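Local coordinates for protein bacteriorhodopsin (Nanosalina sp., PDB 6EYU) that probably pumps protons inward across the cell membrane, driven by light absorbed by a covalently bound retinal chromophore, at residues K43-H48 / L86-T91; L166-I170 / V215-D220; Y20-A24 / P209-Q214. All coordinates share one frame. Numbering follows the deposited sequence.

Contact 1 of 3, residues K43-H48 / L86-T91. With MUN ([(2~{S})-2,3-bis(oxidanyl)propyl] (~{E})-undec-2-enoate), chain O; MUN ([(2~{S})-2,3-bis(oxidanyl)propyl] (~{E})-undec-2-enoate), chain M.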
loop_
_atom_site.group_PDB
_atom_site.type_symbol
_atom_site.label_atom_id
_atom_site.label_comp_id
_atom_site.label_asym_id
_atom_site.label_seq_id
_atom_site.Cartn_x
_atom_site.Cartn_y
_atom_site.Cartn_z
ATOM N N LYS A 43 -8.740 -17.733 6.769
ATOM C CA LYS A 43 -7.803 -16.716 6.304
ATOM C C LYS A 43 -7.052 -17.200 5.069
ATOM O O LYS A 43 -6.800 -16.429 4.144
ATOM C CB LYS A 43 -6.810 -16.355 7.412
ATOM C CG LYS A 43 -6.028 -17.539 7.959
ATOM C CD LYS A 43 -4.770 -17.083 8.683
ATOM C CE LYS A 43 -4.953 -17.107 10.192
ATOM N NZ LYS A 43 -4.249 -18.258 10.823
ATOM N N PHE A 44 -6.768 -18.498 5.026
ATOM C CA PHE A 44 -6.041 -19.082 3.906
ATOM C C PHE A 44 -6.864 -18.994 2.624
ATOM O O PHE A 44 -6.358 -18.579 1.581
ATOM C CB PHE A 44 -5.689 -20.541 4.203
ATOM C CG PHE A 44 -4.560 -20.702 5.180
ATOM C CD1 PHE A 44 -3.267 -20.362 4.817
ATOM C CD2 PHE A 44 -4.820 -20.990 6.510
ATOM C CE1 PHE A 44 -2.239 -20.400 5.740
ATOM C CE2 PHE A 44 -3.795 -21.038 7.437
ATOM C CZ PHE A 44 -2.502 -20.751 7.048
ATOM N N GLY A 45 -8.165 -19.232 2.750
ATOM C CA GLY A 45 -9.099 -18.992 1.656
ATOM C C GLY A 45 -9.099 -17.545 1.204
ATOM O O GLY A 45 -9.053 -17.261 0.007
ATOM N N ILE A 46 -9.226 -16.627 2.158
ATOM C CA ILE A 46 -9.208 -15.202 1.848
ATOM C C ILE A 46 -7.990 -14.868 0.995
ATOM O O ILE A 46 -8.112 -14.286 -0.082
ATOM C CB ILE A 46 -9.156 -14.342 3.124
ATOM C CG1 ILE A 46 -10.291 -14.727 4.077
ATOM C CG2 ILE A 46 -9.243 -12.866 2.770
ATOM C CD1 ILE A 46 -11.659 -14.717 3.431
ATOM N N ILE A 47 -6.816 -15.261 1.479
ATOM C CA ILE A 47 -5.558 -14.808 0.903
ATOM C C ILE A 47 -5.385 -15.356 -0.509
ATOM O O ILE A 47 -5.003 -14.627 -1.424
ATOM C CB ILE A 47 -4.362 -15.254 1.764
ATOM C CG1 ILE A 47 -4.292 -14.416 3.043
ATOM C CG2 ILE A 47 -3.066 -15.129 0.978
ATOM C CD1 ILE A 47 -3.603 -15.117 4.194
ATOM N N HIS A 48 -5.763 -16.616 -0.701
ATOM C CA HIS A 48 -5.647 -17.255 -2.005
ATOM C C HIS A 48 -6.702 -16.721 -2.969
ATOM O O HIS A 48 -6.440 -16.555 -4.160
ATOM C CB HIS A 48 -5.785 -18.773 -1.873
ATOM C CG HIS A 48 -4.591 -19.435 -1.255
ATOM N ND1 HIS A 48 -3.357 -19.464 -1.867
ATOM C CD2 HIS A 48 -4.438 -20.067 -0.068
ATOM C CE1 HIS A 48 -2.508 -20.133 -1.108
ATOM N NE2 HIS A 48 -3.137 -20.503 -0.007
ATOM N N LEU A 86 2.719 -14.489 2.239
ATOM C CA LEU A 86 1.890 -14.429 3.438
ATOM C C LEU A 86 1.330 -15.809 3.760
ATOM O O LEU A 86 1.387 -16.264 4.902
ATOM C CB LEU A 86 0.740 -13.437 3.246
ATOM C CG LEU A 86 -0.099 -13.179 4.499
ATOM C CD1 LEU A 86 0.785 -12.712 5.645
ATOM C CD2 LEU A 86 -1.197 -12.165 4.218
ATOM N N ALA A 87 0.798 -16.474 2.739
ATOM C CA ALA A 87 0.238 -17.810 2.900
ATOM C C ALA A 87 1.305 -18.783 3.391
ATOM O O ALA A 87 1.081 -19.541 4.334
ATOM C CB ALA A 87 -0.348 -18.292 1.581
ATOM N N LEU A 88 2.426 -18.825 2.679
ATOM C CA LEU A 88 3.571 -19.630 3.092
ATOM C C LEU A 88 3.922 -19.346 4.549
ATOM O O LEU A 88 3.996 -20.261 5.369
ATOM C CB LEU A 88 4.775 -19.324 2.199
ATOM C CG LEU A 88 5.776 -20.459 1.967
ATOM C CD1 LEU A 88 5.123 -21.820 2.154
ATOM C CD2 LEU A 88 6.384 -20.341 0.578
ATOM N N GLY A 89 4.115 -18.070 4.866
ATOM C CA GLY A 89 4.482 -17.663 6.218
ATOM C C GLY A 89 3.480 -18.143 7.248
ATOM O O GLY A 89 3.855 -18.681 8.291
ATOM N N LEU A 90 2.198 -17.957 6.951
ATOM C CA LEU A 90 1.137 -18.288 7.892
ATOM C C LEU A 90 1.007 -19.797 8.048
ATOM O O LEU A 90 0.799 -20.303 9.151
ATOM C CB LEU A 90 -0.189 -17.696 7.419
ATOM C CG LEU A 90 -0.258 -16.176 7.553
ATOM C CD1 LEU A 90 -1.658 -15.659 7.261
ATOM C CD2 LEU A 90 0.196 -15.765 8.944
ATOM N N THR A 91 1.185 -20.514 6.944
ATOM C CA THR A 91 1.303 -21.965 6.986
ATOM C C THR A 91 2.338 -22.387 8.022
ATOM O O THR A 91 2.061 -23.216 8.889
ATOM C CB THR A 91 1.716 -22.529 5.615
ATOM O OG1 THR A 91 0.826 -22.040 4.604
ATOM C CG2 THR A 91 1.680 -24.047 5.631
HETATM C CAR MUN O . -4.584 -5.591 -1.948
HETATM C CAQ MUN O . -5.816 -6.444 -2.253
HETATM C CAP MUN O . -6.074 -7.388 -1.078
HETATM C CAO MUN O . -4.736 -7.887 -0.535
HETATM C CAN MUN O . -4.884 -8.192 0.955
HETATM C CAM MUN O . -6.342 -8.541 1.251
HETATM C CAK MUN O . -6.386 -9.847 2.041
HETATM C CAH MUN O . -5.331 -9.785 3.145
HETATM C CAF MUN O . -5.882 -10.430 4.417
HETATM C CAC MUN O . -4.914 -11.383 5.120
HETATM C CAA MUN O . -5.466 -12.080 6.364
HETATM O OAD MUN O . -6.678 -12.168 6.559
HETATM O OAB MUN O . -4.522 -12.589 7.200
HETATM C CAE MUN O . -4.489 -11.811 8.397
HETATM C CAG MUN O . -4.808 -12.710 9.593
HETATM O OAJ MUN O . -3.679 -13.537 9.883
HETATM C CAI MUN O . -5.131 -11.840 10.810
HETATM O OAL MUN O . -5.129 -12.651 11.988
HETATM C CAN MUN M . 1.679 -5.481 -0.298
HETATM C CAM MUN M . 0.540 -6.482 -0.090
HETATM C CAK MUN M . 0.163 -6.528 1.393
HETATM C CAH MUN M . -1.361 -6.476 1.523
HETATM C CAF MUN M . -1.791 -6.720 2.975
HETATM C CAC MUN M . -1.163 -7.919 3.695
HETATM C CAA MUN M . -1.309 -7.912 5.221
HETATM O OAD MUN M . -2.011 -7.068 5.783
HETATM O OAB MUN M . -0.769 -8.988 5.857
HETATM C CAE MUN M . -0.281 -8.587 7.142
HETATM C CAG MUN M . -0.982 -9.396 8.236
HETATM O OAJ MUN M . -1.782 -10.418 7.636
HETATM C CAI MUN M . 0.067 -10.038 9.147
HETATM O OAL MUN M . -0.559 -10.491 10.350
HETATM O O HOH W 1 -1.490 -19.349 10.993
#

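Contact 2 of 3, residues L166-I170 / V215-D220. With MUN ([(2~{S})-2,3-bis(oxidanyl)propyl] (~{E})-undec-2-enoate), chain L.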
loop_
_atom_site.group_PDB
_atom_site.type_symbol
_atom_site.label_atom_id
_atom_site.label_comp_id
_atom_site.label_asym_id
_atom_site.label_seq_id
_atom_site.Cartn_x
_atom_site.Cartn_y
_atom_site.Cartn_z
ATOM N N LEU A 166 5.698 -27.038 0.367
ATOM C CA LEU A 166 5.251 -25.793 -0.247
ATOM C C LEU A 166 6.429 -24.855 -0.479
ATOM O O LEU A 166 6.573 -24.278 -1.557
ATOM C CB LEU A 166 4.209 -25.108 0.639
ATOM C CG LEU A 166 2.801 -25.705 0.585
ATOM C CD1 LEU A 166 2.021 -25.347 1.840
ATOM C CD2 LEU A 166 2.067 -25.233 -0.660
ATOM N N ALA A 167 7.260 -24.690 0.545
ATOM C CA ALA A 167 8.400 -23.785 0.467
ATOM C C ALA A 167 9.301 -24.160 -0.705
ATOM O O ALA A 167 9.747 -23.295 -1.458
ATOM C CB ALA A 167 9.185 -23.814 1.769
ATOM N N GLY A 168 9.500 -25.459 -0.900
ATOM C CA GLY A 168 10.221 -25.957 -2.065
ATOM C C GLY A 168 9.514 -25.609 -3.362
ATOM O O GLY A 168 10.098 -24.992 -4.252
ATOM N N TYR A 169 8.291 -26.106 -3.507
ATOM C CA TYR A 169 7.443 -25.757 -4.640
ATOM C C TYR A 169 7.618 -24.293 -5.038
ATOM O O TYR A 169 7.935 -23.990 -6.189
ATOM C CB TYR A 169 5.978 -26.038 -4.297
ATOM C CG TYR A 169 5.027 -25.876 -5.461
ATOM C CD1 TYR A 169 4.767 -26.941 -6.314
ATOM C CD2 TYR A 169 4.216 -24.753 -5.559
ATOM C CE1 TYR A 169 3.788 -26.857 -7.286
ATOM C CE2 TYR A 169 3.256 -24.647 -6.547
ATOM C CZ TYR A 169 3.052 -25.699 -7.413
ATOM O OH TYR A 169 2.104 -25.594 -8.405
ATOM N N ILE A 170 7.366 -23.385 -4.100
ATOM C CA ILE A 170 7.234 -21.968 -4.424
ATOM C C ILE A 170 8.602 -21.326 -4.641
ATOM O O ILE A 170 8.776 -20.509 -5.546
ATOM C CB ILE A 170 6.490 -21.199 -3.314
ATOM C CG1 ILE A 170 5.301 -20.436 -3.904
ATOM C CG2 ILE A 170 7.430 -20.231 -2.613
ATOM C CD1 ILE A 170 4.213 -21.332 -4.454
ATOM N N VAL A 215 -2.988 -23.365 -8.824
ATOM C CA VAL A 215 -2.600 -24.667 -8.291
ATOM C C VAL A 215 -2.178 -24.548 -6.830
ATOM O O VAL A 215 -2.496 -25.409 -6.010
ATOM C CB VAL A 215 -1.435 -25.273 -9.095
ATOM C CG1 VAL A 215 -0.949 -26.557 -8.440
ATOM C CG2 VAL A 215 -1.860 -25.527 -10.533
ATOM N N TYR A 216 -1.478 -23.464 -6.508
ATOM C CA TYR A 216 -0.808 -23.337 -5.220
ATOM C C TYR A 216 -1.827 -23.184 -4.096
ATOM O O TYR A 216 -1.662 -23.747 -3.014
ATOM C CB TYR A 216 0.136 -22.132 -5.234
ATOM C CG TYR A 216 0.557 -21.661 -3.861
ATOM C CD1 TYR A 216 1.416 -22.427 -3.082
ATOM C CD2 TYR A 216 0.269 -20.371 -3.434
ATOM C CE1 TYR A 216 1.899 -21.957 -1.875
ATOM C CE2 TYR A 216 0.749 -19.890 -2.231
ATOM C CZ TYR A 216 1.560 -20.689 -1.453
ATOM O OH TYR A 216 2.024 -20.223 -0.245
ATOM N N GLY A 217 -2.909 -22.465 -4.381
ATOM C CA GLY A 217 -3.962 -22.243 -3.398
ATOM C C GLY A 217 -4.580 -23.543 -2.920
ATOM O O GLY A 217 -4.788 -23.739 -1.723
ATOM N N PHE A 218 -4.891 -24.427 -3.863
ATOM C CA PHE A 218 -5.375 -25.762 -3.529
ATOM C C PHE A 218 -4.307 -26.541 -2.771
ATOM O O PHE A 218 -4.528 -26.981 -1.641
ATOM C CB PHE A 218 -5.763 -26.518 -4.802
ATOM C CG PHE A 218 -7.004 -25.993 -5.463
ATOM C CD1 PHE A 218 -8.231 -26.081 -4.828
ATOM C CD2 PHE A 218 -6.925 -25.304 -6.662
ATOM C CE1 PHE A 218 -9.367 -25.542 -5.401
ATOM C CE2 PHE A 218 -8.056 -24.757 -7.239
ATOM C CZ PHE A 218 -9.279 -24.876 -6.608
ATOM N N LEU A 219 -3.106 -26.581 -3.339
ATOM C CA LEU A 219 -2.001 -27.338 -2.765
ATOM C C LEU A 219 -1.804 -26.967 -1.297
ATOM O O LEU A 219 -1.628 -27.837 -0.445
ATOM C CB LEU A 219 -0.717 -27.060 -3.548
ATOM C CG LEU A 219 0.316 -28.187 -3.618
ATOM C CD1 LEU A 219 1.628 -27.738 -2.995
ATOM C CD2 LEU A 219 -0.198 -29.451 -2.946
ATOM N N ASP A 220 -1.893 -25.674 -1.005
ATOM C CA ASP A 220 -1.593 -25.165 0.329
ATOM C C ASP A 220 -2.646 -25.629 1.328
ATOM O O ASP A 220 -2.319 -26.083 2.425
ATOM C CB ASP A 220 -1.532 -23.636 0.310
ATOM C CG ASP A 220 -1.348 -23.043 1.692
ATOM O OD1 ASP A 220 -0.494 -23.552 2.449
ATOM O OD2 ASP A 220 -1.993 -22.016 1.990
HETATM C CAR MUN L . -9.110 -24.338 -12.058
HETATM C CAQ MUN L . -8.684 -25.589 -11.288
HETATM C CAP MUN L . -7.160 -25.621 -11.173
HETATM C CAO MUN L . -6.696 -27.064 -10.967
HETATM C CAN MUN L . -5.667 -27.111 -9.838
HETATM C CAM MUN L . -6.201 -27.986 -8.702
HETATM C CAK MUN L . -5.219 -29.128 -8.434
HETATM C CAH MUN L . -4.329 -28.757 -7.247
HETATM C CAF MUN L . -3.863 -30.027 -6.530
HETATM C CAC MUN L . -4.418 -30.221 -5.117
HETATM C CAA MUN L . -3.877 -31.441 -4.366
HETATM O OAD MUN L . -3.457 -32.422 -4.979
HETATM O OAB MUN L . -4.074 -31.418 -3.020
HETATM C CAE MUN L . -4.186 -32.758 -2.532
HETATM C CAG MUN L . -2.885 -33.158 -1.833
HETATM O OAJ MUN L . -2.274 -31.998 -1.262
HETATM C CAI MUN L . -3.192 -34.170 -0.727
HETATM O OAL MUN L . -4.302 -33.710 0.046
#

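Contact 3 of 3, residues Y20-A24 / P209-Q214. With RET (retinal), chain D; LFA (eicosane), chain F.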
loop_
_atom_site.group_PDB
_atom_site.type_symbol
_atom_site.label_atom_id
_atom_site.label_comp_id
_atom_site.label_asym_id
_atom_site.label_seq_id
_atom_site.Cartn_x
_atom_site.Cartn_y
_atom_site.Cartn_z
ATOM N N TYR A 20 -6.435 -18.242 -18.350
ATOM C CA TYR A 20 -5.859 -17.920 -17.050
ATOM C C TYR A 20 -6.845 -17.117 -16.207
ATOM O O TYR A 20 -7.053 -17.414 -15.031
ATOM C CB TYR A 20 -4.558 -17.134 -17.219
ATOM C CG TYR A 20 -3.893 -16.764 -15.911
ATOM C CD1 TYR A 20 -3.107 -17.682 -15.226
ATOM C CD2 TYR A 20 -4.010 -15.483 -15.388
ATOM C CE1 TYR A 20 -2.471 -17.338 -14.047
ATOM C CE2 TYR A 20 -3.362 -15.125 -14.222
ATOM C CZ TYR A 20 -2.598 -16.058 -13.553
ATOM O OH TYR A 20 -1.965 -15.710 -12.382
ATOM N N ILE A 21 -7.446 -16.096 -16.811
ATOM C CA ILE A 21 -8.347 -15.210 -16.083
ATOM C C ILE A 21 -9.594 -15.963 -15.628
ATOM O O ILE A 21 -10.066 -15.776 -14.506
ATOM C CB ILE A 21 -8.779 -14.007 -16.943
ATOM C CG1 ILE A 21 -7.588 -13.083 -17.200
ATOM C CG2 ILE A 21 -9.894 -13.239 -16.248
ATOM C CD1 ILE A 21 -7.884 -11.963 -18.174
ATOM N N ILE A 22 -10.106 -16.835 -16.489
ATOM C CA ILE A 22 -11.335 -17.564 -16.197
ATOM C C ILE A 22 -11.116 -18.562 -15.063
ATOM O O ILE A 22 -11.940 -18.673 -14.156
ATOM C CB ILE A 22 -11.848 -18.324 -17.435
ATOM C CG1 ILE A 22 -12.219 -17.339 -18.546
ATOM C CG2 ILE A 22 -13.052 -19.178 -17.070
ATOM C CD1 ILE A 22 -12.315 -17.974 -19.916
ATOM N N THR A 23 -9.977 -19.247 -15.093
ATOM C CA THR A 23 -9.644 -20.222 -14.060
ATOM C C THR A 23 -9.321 -19.524 -12.743
ATOM O O THR A 23 -9.529 -20.083 -11.667
ATOM C CB THR A 23 -8.437 -21.085 -14.471
ATOM O OG1 THR A 23 -7.385 -20.244 -14.959
ATOM C CG2 THR A 23 -8.832 -22.081 -15.550
ATOM N N ALA A 24 -8.798 -18.305 -12.836
ATOM C CA ALA A 24 -8.464 -17.524 -11.651
ATOM C C ALA A 24 -9.729 -17.134 -10.893
ATOM O O ALA A 24 -9.835 -17.358 -9.687
ATOM C CB ALA A 24 -7.679 -16.283 -12.042
ATOM N N PRO A 209 2.510 -18.636 -13.633
ATOM C CA PRO A 209 1.632 -18.112 -12.593
ATOM C C PRO A 209 0.449 -19.025 -12.285
ATOM O O PRO A 209 -0.029 -19.051 -11.151
ATOM C CB PRO A 209 1.148 -16.788 -13.185
ATOM C CG PRO A 209 2.273 -16.345 -14.054
ATOM C CD PRO A 209 2.875 -17.602 -14.618
ATOM N N PHE A 210 -0.008 -19.777 -13.280
ATOM C CA PHE A 210 -1.042 -20.781 -13.056
ATOM C C PHE A 210 -0.624 -21.730 -11.939
ATOM O O PHE A 210 -1.425 -22.061 -11.063
ATOM C CB PHE A 210 -1.313 -21.574 -14.337
ATOM C CG PHE A 210 -2.394 -22.608 -14.189
ATOM C CD1 PHE A 210 -3.724 -22.229 -14.110
ATOM C CD2 PHE A 210 -2.070 -23.939 -13.985
ATOM C CE1 PHE A 210 -4.715 -23.166 -13.886
ATOM C CE2 PHE A 210 -3.058 -24.884 -13.782
ATOM C CZ PHE A 210 -4.383 -24.498 -13.732
ATOM N N PHE A 211 0.656 -22.086 -11.919
ATOM C CA PHE A 211 1.158 -23.062 -10.960
ATOM C C PHE A 211 1.450 -22.412 -9.610
ATOM O O PHE A 211 1.432 -23.082 -8.576
ATOM C CB PHE A 211 2.416 -23.745 -11.501
ATOM C CG PHE A 211 2.131 -24.870 -12.455
ATOM C CD1 PHE A 211 1.785 -26.124 -11.979
ATOM C CD2 PHE A 211 2.043 -24.631 -13.817
ATOM C CE1 PHE A 211 1.411 -27.133 -12.847
ATOM C CE2 PHE A 211 1.689 -25.641 -14.692
ATOM C CZ PHE A 211 1.371 -26.893 -14.206
ATOM N N CYS A 212 1.615 -21.093 -9.608
ATOM C CA CYS A 212 2.026 -20.378 -8.401
ATOM C C CYS A 212 0.833 -19.751 -7.682
ATOM O O CYS A 212 0.961 -19.256 -6.563
ATOM C CB CYS A 212 3.051 -19.296 -8.743
ATOM S SG CYS A 212 4.584 -19.926 -9.464
ATOM N N LYS A 213 -0.313 -19.728 -8.354
ATOM C CA LYS A 213 -1.525 -19.128 -7.805
ATOM C C LYS A 213 -2.664 -20.155 -7.775
ATOM O O LYS A 213 -3.041 -20.643 -6.710
ATOM C CB LYS A 213 -1.925 -17.907 -8.637
ATOM C CG LYS A 213 -0.854 -16.817 -8.532
ATOM C CD LYS A 213 -1.228 -15.579 -9.348
ATOM C CE LYS A 213 -0.161 -14.490 -9.201
ATOM N NZ LYS A 213 0.950 -14.760 -10.125
ATOM N N GLN A 214 -3.200 -20.481 -8.947
ATOM C CA GLN A 214 -4.353 -21.372 -9.037
ATOM C C GLN A 214 -4.052 -22.711 -8.371
ATOM O O GLN A 214 -4.738 -23.116 -7.432
ATOM C CB GLN A 214 -4.744 -21.596 -10.500
ATOM C CG GLN A 214 -5.738 -20.579 -11.038
ATOM C CD GLN A 214 -5.088 -19.550 -11.942
ATOM O OE1 GLN A 214 -5.569 -19.281 -13.042
ATOM N NE2 GLN A 214 -4.005 -18.946 -11.467
HETATM C C1 RET D . 11.287 -9.671 -11.567
HETATM C C2 RET D . 12.116 -8.399 -11.775
HETATM C C3 RET D . 13.600 -8.717 -11.951
HETATM C C4 RET D . 14.167 -9.314 -10.667
HETATM C C5 RET D . 13.223 -10.375 -10.101
HETATM C C6 RET D . 11.935 -10.566 -10.503
HETATM C C7 RET D . 11.160 -11.640 -9.911
HETATM C C8 RET D . 9.855 -11.829 -10.252
HETATM C C9 RET D . 9.084 -12.836 -9.568
HETATM C C10 RET D . 7.762 -13.088 -9.922
HETATM C C11 RET D . 6.948 -14.101 -9.370
HETATM C C12 RET D . 5.657 -14.021 -9.883
HETATM C C13 RET D . 4.552 -14.792 -9.461
HETATM C C14 RET D . 3.295 -14.603 -10.050
HETATM C C15 RET D . 2.104 -15.210 -9.663
HETATM C C16 RET D . 9.887 -9.300 -11.076
HETATM C C17 RET D . 11.195 -10.462 -12.873
HETATM C C18 RET D . 13.778 -11.309 -9.023
HETATM C C19 RET D . 9.742 -13.671 -8.468
HETATM C C20 RET D . 4.735 -15.856 -8.376
HETATM C C7 LFA F . -11.268 -24.659 -16.158
HETATM C C8 LFA F . -12.138 -24.351 -17.374
HETATM C C9 LFA F . -11.718 -23.012 -17.977
HETATM C C10 LFA F . -11.310 -23.209 -19.435
HETATM C C11 LFA F . -11.421 -21.880 -20.179
HETATM C C12 LFA F . -10.847 -22.022 -21.588
HETATM C C13 LFA F . -10.912 -20.670 -22.297
HETATM C C14 LFA F . -10.346 -20.786 -23.711
HETATM C C15 LFA F . -10.489 -19.439 -24.416
HETATM C C16 LFA F . -10.370 -19.617 -25.928
HETATM C C17 LFA F . -9.748 -18.360 -26.534
HETATM C C18 LFA F . -10.689 -17.764 -27.579
HETATM C C19 LFA F . -9.943 -16.696 -28.377
HETATM C C20 LFA F . -9.368 -15.656 -27.419
#

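Contact 1 of 3, residues K43-H48 / L86-T91
Two antiparallel helices can be held together by a few well-chosen rotamers, as K43-H48 and L86-T91 illustrate: their axes come within 10.3 Å at 164°, with F44 and A87 closest, 6.5 Å CA to CA. I47 (m, t) directs its CA-to-CB bond toward the other helix, and its CD1 reaches 3.7 Å from L90 CD1 and 3.8 Å from L86 CD2. F44 and H48 leave their helix sideways, yet chi1 near m swings both rings back. The edge of the F44 ring meets the backbone, CE1 being 3.6 Å from T91 N and 3.7 Å from A87 O, while H48 NE2 approaches A87 CB at 3.9 Å. K43 takes chi1 p and bends in its outer half (chi3 102°, chi4 105°), bringing CD to 3.7 Å from L90 CD1; a water then links K43 NZ (3.0 Å) to L90 O (3.1 Å). T91 OG1 and A87 O are hydrogen-bonded at 2.5 Å. I47 CG1 is 3.7 Å from CAC of the lipid in chain O. H48 and, probably, T91 also bond to D220 of helix 198-230, so apolar contacts and one water bridge join the two helices while a buried polar cluster ties them to a third.

Contact 2 of 3, residues L166-I170 / V215-D220
Aliphatic and aromatic contacts combine where L166-I170 packs against V215-D220, a compact case of antiparallel membrane helices meeting. The segment axes lie 11.4 Å apart at 170°, with L166 facing D220 and I170 facing Y216.

The aromatic part is a CH-pi contact: I170 CD1 sits over the face of the Y216 ring, 3.6 Å from its centroid and 24° off the normal. Purely apolar contacts flank it. L166 wedges between Y216 and L219, its CD2 3.5 Å from both Y216 CE1 and L219 CD1, and Y169 CE2 comes within 4.2 Å of Y216 CB.

A third group brings polar oxygens against methyl groups, at distances short for such pairs: L166 CD1 is 3.1 Å from D220 OD1, and Y169 OH is 3.2 Å from V215 CG1. Both oxygens find hydrogen-bonding partners beyond this pair, Y169 OH with the carbonyl of F211 and D220 OD1 with T91 OG1, while OD2 of the same carboxylate pairs with H48 NE2. F218 CD2 also meets the lipid in chain L, 3.4 Å from its CAM.

Helix 72-93 closes one flank, where L88 touches both L166 and I170 and the Y216 hydroxyl bonds to I84 O, while F218 reaches helix 14-38 through S27, L30 and L34.

Contact 3 of 3, residues Y20-A24 / P209-Q214
Segments 20-24 and 209-214 run nearly parallel, at 11° with axes 11.1 Å apart; CA atoms pair Y20 with F210 (6.9 Å) and A24 with Q214 (6.2 Å). Y20-A24 is regular, whereas P209-Q214 is kinked at P209, whose imino nitrogen cannot donate to the preceding turn, and then widens into a pi-type turn at 210-214. The bond from K213 N to P209 O is weak (2.9 Å), consistent with the widened turn, and C212 N also bonds to P209 O, at 3.0 Å.

Y20 is the knob of the interface, its ring set among P209, F210, K213 and Q214. The edge of the ring faces F210 N, 3.6 Å from Y20 CE1, and the side-chain end of Q214 lies over one face. At the tip, Y20 OH is 3.1 Å from K213 CD and 3.4 Å from P209 CB; it hydrogen-bonds to S55 OG on helix 42-63. T23 OG1 lies 4.1 Å from F210 CE1 at the ring edge but hydrogen-bonds to A19 O, one turn back on its own helix, and T23 CG2 touches eicosane.

K213 NZ is bonded to retinal C15 at 1.3 Å. This is the Schiff-base site of the microbial rhodopsin fold: the last of seven transmembrane helices carries the chromophore lysine and packs beside the first, closing the bundle.

Contacts 2 and 3 both use helix 198-230, and contact 1 reaches it through H48 and T91. Contacts 1 and 2, whose centres are 11 Å apart, meet at D220: H48 NE2 lies 2.8 Å from D220 OD2, and T91 OG1 2.9 Å from D220 OD1, both probable hydrogen bonds. Contacts 2 and 3, their centres 13 Å apart, are joined by Y169 OH to F211 O (2.6 Å) and V215 N to F210 O (3.0 Å), the latter spanning the widened turn. Contact 3 holds the retinal linkage, and the I170 side chain of contact 2 comes within about 6 Å of the retinal. Contact 1 does not touch contact 3; their nearest atoms are about 5 Å apart.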